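Local atomic coordinates of proteasome accessory factor B/C (PafBC) (Paenarthrobacter aurescens, PDB entry 6SJ9), a protein that probably regulates transcription in the bacterial DNA damage response, combining winged helix-turn-helix and WYL domains in one chain. Residues Leu505-Phe510 / Glu555-Asn560; Val522-Leu527 / Arg562-Ser567; Thr533-Ala538 / Asn548-Arg553. All coordinates share one frame; numbering follows the deposited sequence.

Contact 1. Residues Leu505-Phe510 / Glu555-Asn560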
loop_
_atom_site.group_PDB
_atom_site.type_symbol
_atom_site.label_atom_id
_atom_site.label_comp_id
_atom_site.label_asym_id
_atom_site.label_seq_id
_atom_site.Cartn_x
_atom_site.Cartn_y
_atom_site.Cartn_z
ATOM N N LEU A 505 -27.138 -4.360 -18.891
ATOM C CA LEU A 505 -27.333 -2.931 -19.116
ATOM C C LEU A 505 -26.522 -2.476 -20.316
ATOM O O LEU A 505 -25.384 -2.891 -20.512
ATOM C CB LEU A 505 -26.919 -2.096 -17.880
ATOM C CG LEU A 505 -27.804 -2.292 -16.631
ATOM C CD1 LEU A 505 -27.248 -1.584 -15.409
ATOM C CD2 LEU A 505 -29.184 -1.637 -16.912
ATOM N N ARG A 506 -27.113 -1.596 -21.084
ATOM C CA ARG A 506 -26.387 -0.796 -22.051
ATOM C C ARG A 506 -25.895 0.460 -21.340
ATOM O O ARG A 506 -26.707 1.266 -20.899
ATOM C CB ARG A 506 -27.290 -0.365 -23.198
ATOM C CG ARG A 506 -26.560 0.358 -24.347
ATOM C CD ARG A 506 -25.590 -0.560 -25.037
ATOM N NE ARG A 506 -25.121 -0.033 -26.327
ATOM C CZ ARG A 506 -24.150 -0.593 -27.032
ATOM N NH1 ARG A 506 -23.570 -1.696 -26.568
ATOM N NH2 ARG A 506 -23.769 -0.051 -28.190
ATOM N N LEU A 507 -24.580 0.633 -21.281
ATOM C CA LEU A 507 -23.936 1.722 -20.564
ATOM C C LEU A 507 -23.291 2.675 -21.564
ATOM O O LEU A 507 -22.580 2.246 -22.492
ATOM C CB LEU A 507 -22.878 1.178 -19.598
ATOM C CG LEU A 507 -21.865 2.205 -19.124
ATOM C CD1 LEU A 507 -22.538 3.269 -18.198
ATOM C CD2 LEU A 507 -20.718 1.415 -18.431
ATOM N N ARG A 508 -23.556 3.950 -21.387
ATOM C CA ARG A 508 -22.839 5.034 -22.055
ATOM C C ARG A 508 -21.996 5.733 -20.999
ATOM O O ARG A 508 -22.533 6.267 -20.033
ATOM C CB ARG A 508 -23.796 6.000 -22.730
ATOM C CG ARG A 508 -24.348 5.384 -24.047
ATOM C CD ARG A 508 -25.331 6.359 -24.601
ATOM N NE ARG A 508 -26.074 5.808 -25.693
ATOM C CZ ARG A 508 -27.218 6.345 -26.100
ATOM N NH1 ARG A 508 -27.689 7.418 -25.458
ATOM N NH2 ARG A 508 -27.876 5.820 -27.132
ATOM N N TYR A 509 -20.683 5.636 -21.120
ATOM C CA TYR A 509 -19.776 6.038 -20.055
ATOM C C TYR A 509 -18.973 7.221 -20.574
ATOM O O TYR A 509 -18.345 7.100 -21.614
ATOM C CB TYR A 509 -18.868 4.871 -19.690
ATOM C CG TYR A 509 -18.078 5.045 -18.419
ATOM C CD1 TYR A 509 -18.722 5.182 -17.202
ATOM C CD2 TYR A 509 -16.680 5.006 -18.427
ATOM C CE1 TYR A 509 -18.025 5.318 -15.994
ATOM C CE2 TYR A 509 -15.956 5.173 -17.207
ATOM C CZ TYR A 509 -16.647 5.323 -16.001
ATOM O OH TYR A 509 -15.983 5.426 -14.779
ATOM N N PHE A 510 -19.004 8.355 -19.853
ATOM C CA PHE A 510 -18.203 9.525 -20.220
ATOM C C PHE A 510 -16.706 9.219 -20.173
ATOM O O PHE A 510 -16.221 8.524 -19.291
ATOM C CB PHE A 510 -18.466 10.704 -19.276
ATOM C CG PHE A 510 -19.747 11.425 -19.535
ATOM C CD1 PHE A 510 -19.960 12.076 -20.711
ATOM C CD2 PHE A 510 -20.721 11.482 -18.538
ATOM C CE1 PHE A 510 -21.131 12.722 -20.942
ATOM C CE2 PHE A 510 -21.872 12.143 -18.737
ATOM C CZ PHE A 510 -22.087 12.765 -19.952
ATOM N N GLU A 555 -23.201 8.336 -18.327
ATOM C CA GLU A 555 -24.090 9.243 -19.051
ATOM C C GLU A 555 -25.492 8.672 -19.104
ATOM O O GLU A 555 -26.455 9.388 -18.843
ATOM C CB GLU A 555 -23.607 9.521 -20.466
ATOM C CG GLU A 555 -24.282 10.744 -21.084
ATOM C CD GLU A 555 -25.422 10.393 -22.017
ATOM O OE1 GLU A 555 -26.400 11.173 -22.068
ATOM O OE2 GLU A 555 -25.339 9.356 -22.718
ATOM N N SER A 556 -25.630 7.377 -19.364
ATOM C CA SER A 556 -26.955 6.792 -19.230
ATOM C C SER A 556 -26.790 5.290 -19.123
ATOM O O SER A 556 -25.790 4.719 -19.578
ATOM C CB SER A 556 -27.866 7.172 -20.413
ATOM O OG SER A 556 -27.414 6.509 -21.558
ATOM N N LEU A 557 -27.791 4.658 -18.507
ATOM C CA LEU A 557 -27.846 3.206 -18.358
ATOM C C LEU A 557 -29.260 2.785 -18.659
ATOM O O LEU A 557 -30.189 3.356 -18.077
ATOM C CB LEU A 557 -27.536 2.789 -16.930
ATOM C CG LEU A 557 -26.099 2.825 -16.501
ATOM C CD1 LEU A 557 -26.082 2.824 -15.005
ATOM C CD2 LEU A 557 -25.481 1.572 -17.001
ATOM N N GLU A 558 -29.420 1.766 -19.522
ATOM C CA GLU A 558 -30.696 1.235 -19.915
ATOM C C GLU A 558 -30.560 -0.278 -20.038
ATOM O O GLU A 558 -29.638 -0.775 -20.711
ATOM C CB GLU A 558 -31.222 1.778 -21.262
ATOM C CG GLU A 558 -30.900 3.214 -21.581
ATOM C CD GLU A 558 -31.897 4.211 -20.976
ATOM O OE1 GLU A 558 -32.817 3.766 -20.241
ATOM O OE2 GLU A 558 -31.760 5.441 -21.239
ATOM N N PRO A 559 -31.562 -1.006 -19.576
ATOM C CA PRO A 559 -31.629 -2.437 -19.888
ATOM C C PRO A 559 -31.623 -2.632 -21.398
ATOM O O PRO A 559 -32.132 -1.818 -22.157
ATOM C CB PRO A 559 -32.965 -2.871 -19.276
ATOM C CG PRO A 559 -33.282 -1.767 -18.217
ATOM C CD PRO A 559 -32.721 -0.506 -18.810
ATOM N N ASN A 560 -31.052 -3.726 -21.830
ATOM C CA ASN A 560 -31.036 -4.083 -23.251
ATOM C C ASN A 560 -31.844 -5.340 -23.498
ATOM O O ASN A 560 -31.721 -5.963 -24.557
ATOM C CB ASN A 560 -29.612 -4.271 -23.774
ATOM C CG ASN A 560 -28.881 -5.420 -23.068
ATOM O OD1 ASN A 560 -29.472 -6.163 -22.292
ATOM N ND2 ASN A 560 -27.617 -5.622 -23.430
HETATM O O HOH W 1 -27.600 3.542 -22.168
#
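F510 and E555 meet where two antiparallel strands part: the glutamate CB sits over one face of the ring, offset toward its rim, in a CH-pi contact 3.8 Å from the ring centroid. CG of E555 is anti to its backbone N (chi1 -164°) and the chain bends at chi2, which brings CD back toward R508. There the two side chains run side by side, guanidinium and carboxylate nearly coplanar at 8°. E555 OE2 nevertheless stays 4.1 Å from R508 NH1, too far for a salt bridge, and the arginine makes its firm ion pair with E519. An alanine in place of F510 would probably leave the aliphatic part of E555 without its aromatic cover and its carboxylate freer to swing. On the opposite face of the sheet, L507 and L557 point the same way, with L557 CD2 3.6 Å from L507 CD1; L505 CD1 reaches the same methyl, and A491 and I495 of helix 489-501 also touch L557. A water donates to R506 O and lies 3.0 Å from S556 OG, tying the strands on the polar face. Backbone bonds from R506 to E558 and R508 to S556 set the register, which ends where E555 and S556 both face R508: a classic beta bulge at the edge of the five-stranded, Sm-like sheet of a WYL domain.

Contact 2. Residues Val522-Leu527 / Arg562-Ser567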
loop_
_atom_site.group_PDB
_atom_site.type_symbol
_atom_site.label_atom_id
_atom_site.label_comp_id
_atom_site.label_asym_id
_atom_site.label_seq_id
_atom_site.Cartn_x
_atom_site.Cartn_y
_atom_site.Cartn_z
ATOM N N VAL A 522 -22.922 -4.233 -20.352
ATOM C CA VAL A 522 -22.285 -4.707 -19.124
ATOM C C VAL A 522 -23.247 -5.557 -18.297
ATOM O O VAL A 522 -24.461 -5.330 -18.283
ATOM C CB VAL A 522 -21.741 -3.546 -18.259
ATOM C CG1 VAL A 522 -20.940 -2.677 -19.091
ATOM C CG2 VAL A 522 -22.876 -2.707 -17.658
ATOM N N ASP A 523 -22.676 -6.538 -17.589
ATOM C CA ASP A 523 -23.378 -7.299 -16.570
ATOM C C ASP A 523 -23.052 -6.620 -15.259
ATOM O O ASP A 523 -21.935 -6.785 -14.749
ATOM C CB ASP A 523 -22.928 -8.768 -16.529
ATOM C CG ASP A 523 -23.138 -9.503 -17.858
ATOM O OD1 ASP A 523 -24.169 -9.283 -18.552
ATOM O OD2 ASP A 523 -22.299 -10.383 -18.162
ATOM N N PRO A 524 -23.958 -5.843 -14.683
ATOM C CA PRO A 524 -23.681 -5.223 -13.374
ATOM C C PRO A 524 -23.542 -6.285 -12.293
ATOM O O PRO A 524 -24.330 -7.222 -12.214
ATOM C CB PRO A 524 -24.899 -4.331 -13.124
ATOM C CG PRO A 524 -25.976 -4.949 -13.932
ATOM C CD PRO A 524 -25.307 -5.509 -15.189
ATOM N N LEU A 525 -22.544 -6.104 -11.437
ATOM C CA LEU A 525 -22.253 -7.069 -10.378
ATOM C C LEU A 525 -22.420 -6.513 -8.970
ATOM O O LEU A 525 -23.136 -7.121 -8.168
ATOM C CB LEU A 525 -20.803 -7.576 -10.543
ATOM C CG LEU A 525 -20.528 -8.280 -11.896
ATOM C CD1 LEU A 525 -19.091 -8.728 -12.065
ATOM C CD2 LEU A 525 -21.443 -9.530 -12.095
ATOM N N ARG A 526 -21.762 -5.395 -8.648
ATOM C CA ARG A 526 -21.754 -4.825 -7.303
ATOM C C ARG A 526 -21.716 -3.316 -7.382
ATOM O O ARG A 526 -20.973 -2.748 -8.181
ATOM C CB ARG A 526 -20.521 -5.275 -6.500
ATOM C CG ARG A 526 -20.681 -6.675 -5.966
ATOM C CD ARG A 526 -19.508 -7.015 -5.047
ATOM N NE ARG A 526 -18.296 -7.221 -5.863
ATOM C CZ ARG A 526 -17.162 -7.675 -5.350
ATOM N NH1 ARG A 526 -17.098 -7.957 -4.028
ATOM N NH2 ARG A 526 -16.131 -7.867 -6.142
ATOM N N LEU A 527 -22.461 -2.695 -6.511
ATOM C CA LEU A 527 -22.456 -1.263 -6.297
ATOM C C LEU A 527 -21.851 -1.000 -4.914
ATOM O O LEU A 527 -22.286 -1.604 -3.932
ATOM C CB LEU A 527 -23.891 -0.782 -6.401
ATOM C CG LEU A 527 -24.347 0.638 -6.546
ATOM C CD1 LEU A 527 -23.622 1.322 -7.662
ATOM C CD2 LEU A 527 -25.865 0.522 -6.797
ATOM N N ARG A 562 -31.574 -8.275 -22.258
ATOM C CA ARG A 562 -30.942 -9.579 -22.072
ATOM C C ARG A 562 -30.635 -9.820 -20.594
ATOM O O ARG A 562 -30.385 -8.873 -19.850
ATOM C CB ARG A 562 -29.696 -9.705 -22.946
ATOM C CG ARG A 562 -30.136 -9.600 -24.429
ATOM C CD ARG A 562 -29.189 -8.848 -25.299
ATOM N NE ARG A 562 -29.514 -9.141 -26.720
ATOM C CZ ARG A 562 -30.561 -8.642 -27.408
ATOM N NH1 ARG A 562 -31.481 -7.836 -26.842
ATOM N NH2 ARG A 562 -30.713 -8.993 -28.654
ATOM N N ALA A 563 -30.580 -11.104 -20.206
ATOM C CA ALA A 563 -30.104 -11.501 -18.892
ATOM C C ALA A 563 -28.592 -11.387 -18.806
ATOM O O ALA A 563 -27.884 -11.573 -19.800
ATOM C CB ALA A 563 -30.453 -12.984 -18.598
ATOM N N VAL A 564 -28.100 -11.159 -17.577
ATOM C CA VAL A 564 -26.662 -11.087 -17.379
ATOM C C VAL A 564 -26.047 -12.365 -17.943
ATOM O O VAL A 564 -26.646 -13.445 -17.903
ATOM C CB VAL A 564 -26.288 -10.876 -15.899
ATOM C CG1 VAL A 564 -26.719 -9.501 -15.447
ATOM C CG2 VAL A 564 -26.891 -12.001 -14.987
ATOM N N SER A 565 -24.911 -12.209 -18.607
ATOM C CA SER A 565 -24.323 -13.332 -19.330
ATOM C C SER A 565 -23.675 -14.320 -18.376
ATOM O O SER A 565 -23.496 -15.488 -18.725
ATOM C CB SER A 565 -23.287 -12.826 -20.328
ATOM O OG SER A 565 -22.145 -12.459 -19.560
ATOM N N GLY A 566 -23.252 -13.867 -17.202
ATOM C CA GLY A 566 -22.516 -14.782 -16.359
ATOM C C GLY A 566 -21.098 -15.061 -16.816
ATOM O O GLY A 566 -20.555 -16.126 -16.506
ATOM N N SER A 567 -20.508 -14.172 -17.618
ATOM C CA SER A 567 -19.116 -14.356 -18.009
ATOM C C SER A 567 -18.145 -14.011 -16.896
ATOM O O SER A 567 -16.968 -14.369 -16.999
ATOM C CB SER A 567 -18.787 -13.542 -19.245
ATOM O OG SER A 567 -19.673 -13.924 -20.255
#
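With chi1 at -59°, D523 places CG beside its own backbone N and anti to the carbonyl carbon, and its carboxylate reaches across to S565. The serine answers with chi1 of 75°, which sets OG between its backbone N and carbonyl carbon. The two groups then meet through a pair of bonds, one to each carboxylate oxygen. S565 OG donates to D523 OD2 at 2.5 Å, on the syn lone pair of that oxygen, whereas S565 N donates to D523 OD1 at 3.0 Å from above the carboxylate plane, 50° out of it. One residue thus engages both oxygens, which limits rotation of the carboxylate. The serine oxygen is itself an acceptor: S567 N reaches it at 3.1 Å, which makes an ST turn, although S567 is poorly ordered. H541 also hydrogen-bonds to this oxygen, and Q504 to D523 OD1, a set of polar contacts that would probably stabilise negative charge on the aspartate. Beside the bonds, V564 lays CG1 against the aspartate CB at 4.0 Å and reaches P524 CD at 4.2 Å, a slight apolar flank. G566 carries the chain through the turn with a backbone shape at which a CB would jam against the carbonyl O of the residue before. The contact joins the interior strand 517-530 to the loop that follows the short strand 562-563; on the strand itself P524 packs on A498 and I499 of helix 489-501, while D523 pairs through its backbone with Y539 of strand 533-540.

Contact 3. Residues Thr533-Ala538 / Asn548-Arg553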
loop_
_atom_site.group_PDB
_atom_site.type_symbol
_atom_site.label_atom_id
_atom_site.label_comp_id
_atom_site.label_asym_id
_atom_site.label_seq_id
_atom_site.Cartn_x
_atom_site.Cartn_y
_atom_site.Cartn_z
ATOM N N THR A 533 -17.328 8.124 -2.750
ATOM C CA THR A 533 -17.590 7.923 -4.175
ATOM C C THR A 533 -18.264 6.590 -4.458
ATOM O O THR A 533 -17.825 5.544 -3.959
ATOM C CB THR A 533 -16.293 8.043 -4.975
ATOM O OG1 THR A 533 -15.652 9.262 -4.608
ATOM C CG2 THR A 533 -16.550 8.045 -6.471
ATOM N N TRP A 534 -19.293 6.618 -5.321
ATOM C CA TRP A 534 -19.953 5.379 -5.711
ATOM C C TRP A 534 -19.294 4.785 -6.948
ATOM O O TRP A 534 -18.940 5.485 -7.894
ATOM C CB TRP A 534 -21.459 5.573 -5.946
ATOM C CG TRP A 534 -22.198 5.617 -4.651
ATOM C CD1 TRP A 534 -22.597 6.733 -3.967
ATOM C CD2 TRP A 534 -22.531 4.495 -3.831
ATOM N NE1 TRP A 534 -23.181 6.370 -2.775
ATOM C CE2 TRP A 534 -23.170 4.999 -2.674
ATOM C CE3 TRP A 534 -22.377 3.107 -3.979
ATOM C CZ2 TRP A 534 -23.661 4.165 -1.652
ATOM C CZ3 TRP A 534 -22.855 2.266 -2.956
ATOM C CH2 TRP A 534 -23.483 2.822 -1.784
ATOM N N TYR A 535 -19.156 3.479 -6.938
ATOM C CA TYR A 535 -18.613 2.740 -8.059
ATOM C C TYR A 535 -19.513 1.555 -8.345
ATOM O O TYR A 535 -20.256 1.088 -7.469
ATOM C CB TYR A 535 -17.207 2.180 -7.769
ATOM C CG TYR A 535 -16.138 3.192 -7.418
ATOM C CD1 TYR A 535 -16.031 3.716 -6.115
ATOM C CD2 TYR A 535 -15.203 3.572 -8.362
ATOM C CE1 TYR A 535 -15.025 4.625 -5.801
ATOM C CE2 TYR A 535 -14.215 4.462 -8.076
ATOM C CZ TYR A 535 -14.123 4.977 -6.773
ATOM O OH TYR A 535 -13.134 5.873 -6.496
ATOM N N PHE A 536 -19.472 1.048 -9.575
ATOM C CA PHE A 536 -20.087 -0.261 -9.763
ATOM C C PHE A 536 -19.130 -1.150 -10.541
ATOM O O PHE A 536 -18.542 -0.736 -11.544
ATOM C CB PHE A 536 -21.456 -0.223 -10.431
ATOM C CG PHE A 536 -21.474 0.363 -11.809
ATOM C CD1 PHE A 536 -21.357 1.733 -12.011
ATOM C CD2 PHE A 536 -21.743 -0.442 -12.882
ATOM C CE1 PHE A 536 -21.411 2.270 -13.274
ATOM C CE2 PHE A 536 -21.815 0.089 -14.149
ATOM C CZ PHE A 536 -21.650 1.433 -14.345
ATOM N N GLU A 537 -18.968 -2.345 -10.044
ATOM C CA GLU A 537 -18.235 -3.403 -10.708
ATOM C C GLU A 537 -19.161 -4.102 -11.713
ATOM O O GLU A 537 -20.338 -4.371 -11.417
ATOM C CB GLU A 537 -17.754 -4.417 -9.672
ATOM C CG GLU A 537 -16.957 -5.513 -10.270
ATOM C CD GLU A 537 -16.817 -6.698 -9.280
ATOM O OE1 GLU A 537 -15.670 -7.134 -9.045
ATOM O OE2 GLU A 537 -17.850 -7.174 -8.712
ATOM N N ALA A 538 -18.654 -4.334 -12.917
ATOM C CA ALA A 538 -19.477 -4.901 -13.972
ATOM C C ALA A 538 -18.595 -5.681 -14.939
ATOM O O ALA A 538 -17.454 -5.306 -15.209
ATOM C CB ALA A 538 -20.221 -3.802 -14.728
ATOM N N ASN A 548 -14.384 -1.603 -13.203
ATOM C CA ASN A 548 -15.008 -0.846 -12.129
ATOM C C ASN A 548 -15.178 0.561 -12.620
ATOM O O ASN A 548 -14.190 1.223 -12.929
ATOM C CB ASN A 548 -14.156 -0.892 -10.840
ATOM C CG ASN A 548 -14.216 -2.242 -10.228
ATOM O OD1 ASN A 548 -15.083 -2.488 -9.397
ATOM N ND2 ASN A 548 -13.401 -3.172 -10.705
ATOM N N PHE A 549 -16.429 1.002 -12.688
ATOM C CA PHE A 549 -16.800 2.284 -13.256
ATOM C C PHE A 549 -17.230 3.236 -12.144
ATOM O O PHE A 549 -17.743 2.811 -11.101
ATOM C CB PHE A 549 -17.976 2.093 -14.244
ATOM C CG PHE A 549 -17.670 1.135 -15.440
ATOM C CD1 PHE A 549 -17.993 -0.209 -15.378
ATOM C CD2 PHE A 549 -17.150 1.625 -16.622
ATOM C CE1 PHE A 549 -17.769 -1.071 -16.492
ATOM C CE2 PHE A 549 -16.900 0.782 -17.741
ATOM C CZ PHE A 549 -17.192 -0.558 -17.669
ATOM N N ARG A 550 -17.087 4.523 -12.411
ATOM C CA ARG A 550 -17.542 5.570 -11.505
ATOM C C ARG A 550 -18.982 5.922 -11.835
ATOM O O ARG A 550 -19.286 6.257 -12.985
ATOM C CB ARG A 550 -16.674 6.829 -11.623
ATOM C CG ARG A 550 -15.217 6.666 -11.116
ATOM C CD ARG A 550 -14.406 7.958 -11.265
ATOM N NE ARG A 550 -15.012 9.124 -10.587
ATOM C CZ ARG A 550 -14.721 9.501 -9.332
ATOM N NH1 ARG A 550 -13.819 8.822 -8.617
ATOM N NH2 ARG A 550 -15.330 10.568 -8.785
ATOM N N LEU A 551 -19.852 5.859 -10.825
ATOM C CA LEU A 551 -21.247 6.229 -11.028
ATOM C C LEU A 551 -21.353 7.637 -11.592
ATOM O O LEU A 551 -22.191 7.913 -12.476
ATOM C CB LEU A 551 -22.016 6.116 -9.711
ATOM C CG LEU A 551 -23.539 6.081 -9.844
ATOM C CD1 LEU A 551 -23.923 4.863 -10.604
ATOM C CD2 LEU A 551 -24.153 5.975 -8.471
ATOM N N ASP A 552 -20.495 8.547 -11.119
ATOM C CA ASP A 552 -20.651 9.923 -11.546
ATOM C C ASP A 552 -20.095 10.115 -12.920
ATOM O O ASP A 552 -20.040 11.258 -13.368
ATOM C CB ASP A 552 -19.990 10.935 -10.564
ATOM C CG ASP A 552 -18.447 10.846 -10.490
ATOM O OD1 ASP A 552 -17.757 10.272 -11.369
ATOM O OD2 ASP A 552 -17.893 11.402 -9.508
ATOM N N ARG A 553 -19.683 9.028 -13.602
ATOM C CA ARG A 553 -19.317 9.141 -15.015
ATOM C C ARG A 553 -20.308 8.457 -15.940
ATOM O O ARG A 553 -20.088 8.437 -17.146
ATOM C CB ARG A 553 -17.883 8.645 -15.273
ATOM C CG ARG A 553 -16.962 9.727 -14.750
ATOM C CD ARG A 553 -15.565 9.768 -15.278
ATOM N NE ARG A 553 -15.283 9.105 -16.551
ATOM C CZ ARG A 553 -14.060 8.666 -16.816
ATOM N NH1 ARG A 553 -13.116 8.860 -15.898
ATOM N NH2 ARG A 553 -13.769 8.054 -17.944
HETATM O O HOH W 2 -18.957 8.271 -8.789
HETATM O O HOH W 3 -11.935 6.793 -9.135
HETATM O O HOH W 4 -13.423 -6.192 -9.627
#
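F549 and F536 are a hydrogen-bonded pair across a beta hairpin, strands 533-540 and 545-550 of a WYL domain, with their side chains on the same face of the sheet; together with L551 they are among the residues that bury most surface here. Their rings are near parallel, planes at 27°, but slid so far apart, with centroids 5.4 Å from each other, that they barely overlap. The closer contact is made by F549 CB, which lies over the face of the F536 ring, 3.6 Å from CE1. F536 takes a chi1 of 61°, placing CG between its backbone N and carbonyl carbon, and its ring reaches over the neighbouring strand. A538 CB meets F549 at the ring edge, and Y509 of strand 503-510 packs on the same ring edge-to-face. L551 begins a 3-10 turn just after the strand and presses CD2 to within 3.7 Å of W534 CB; A491, F492 and I495 of helix 489-501 touch its side chain too. The backbones are joined by reciprocal bonds between F536 and F549, then by L551 N to W534 O, approached from above the carbonyl plane.

Polar side chains fill the other face. T533 CG2 lies over one face of the R550 guanidinium, while Y535 runs alongside the arginine with its ring plane 83° from that group. At E537 and N548 a water bridges the side chains, donating to the glutamate OE1 and accepting from the asparagine ND2; the glutamate also forms a salt bridge to R526, and N548 OD1 is hydrogen-bonded to Y528 OH. Within its own segment R550, bent at chi3, holds D552 side-on in a salt bridge: NE donates to OD1 at 3.1 Å and NH2 to OD2 at 2.8 Å.

In the fold
The three contacts show how one small antiparallel sheet divides its chemistry by position. Contacts 1 and 3 lie at its two outer strands, 554-560 and 545-550, which follow each other in the chain; contact 2 ties the middle strand 517-530 to a loop beyond the sheet. Contact 3 is buried and largely aromatic, whereas contacts 1 and 2 are partly buried, the former mixing leucines with charged residues and the latter relying on a carboxylate. Each is joined to the others by hydrogen bonds: L505 O to V522 N between contacts 1 and 2, Y509 OH to R550 N between 1 and 3, and L525 N to E537 O between 2 and 3.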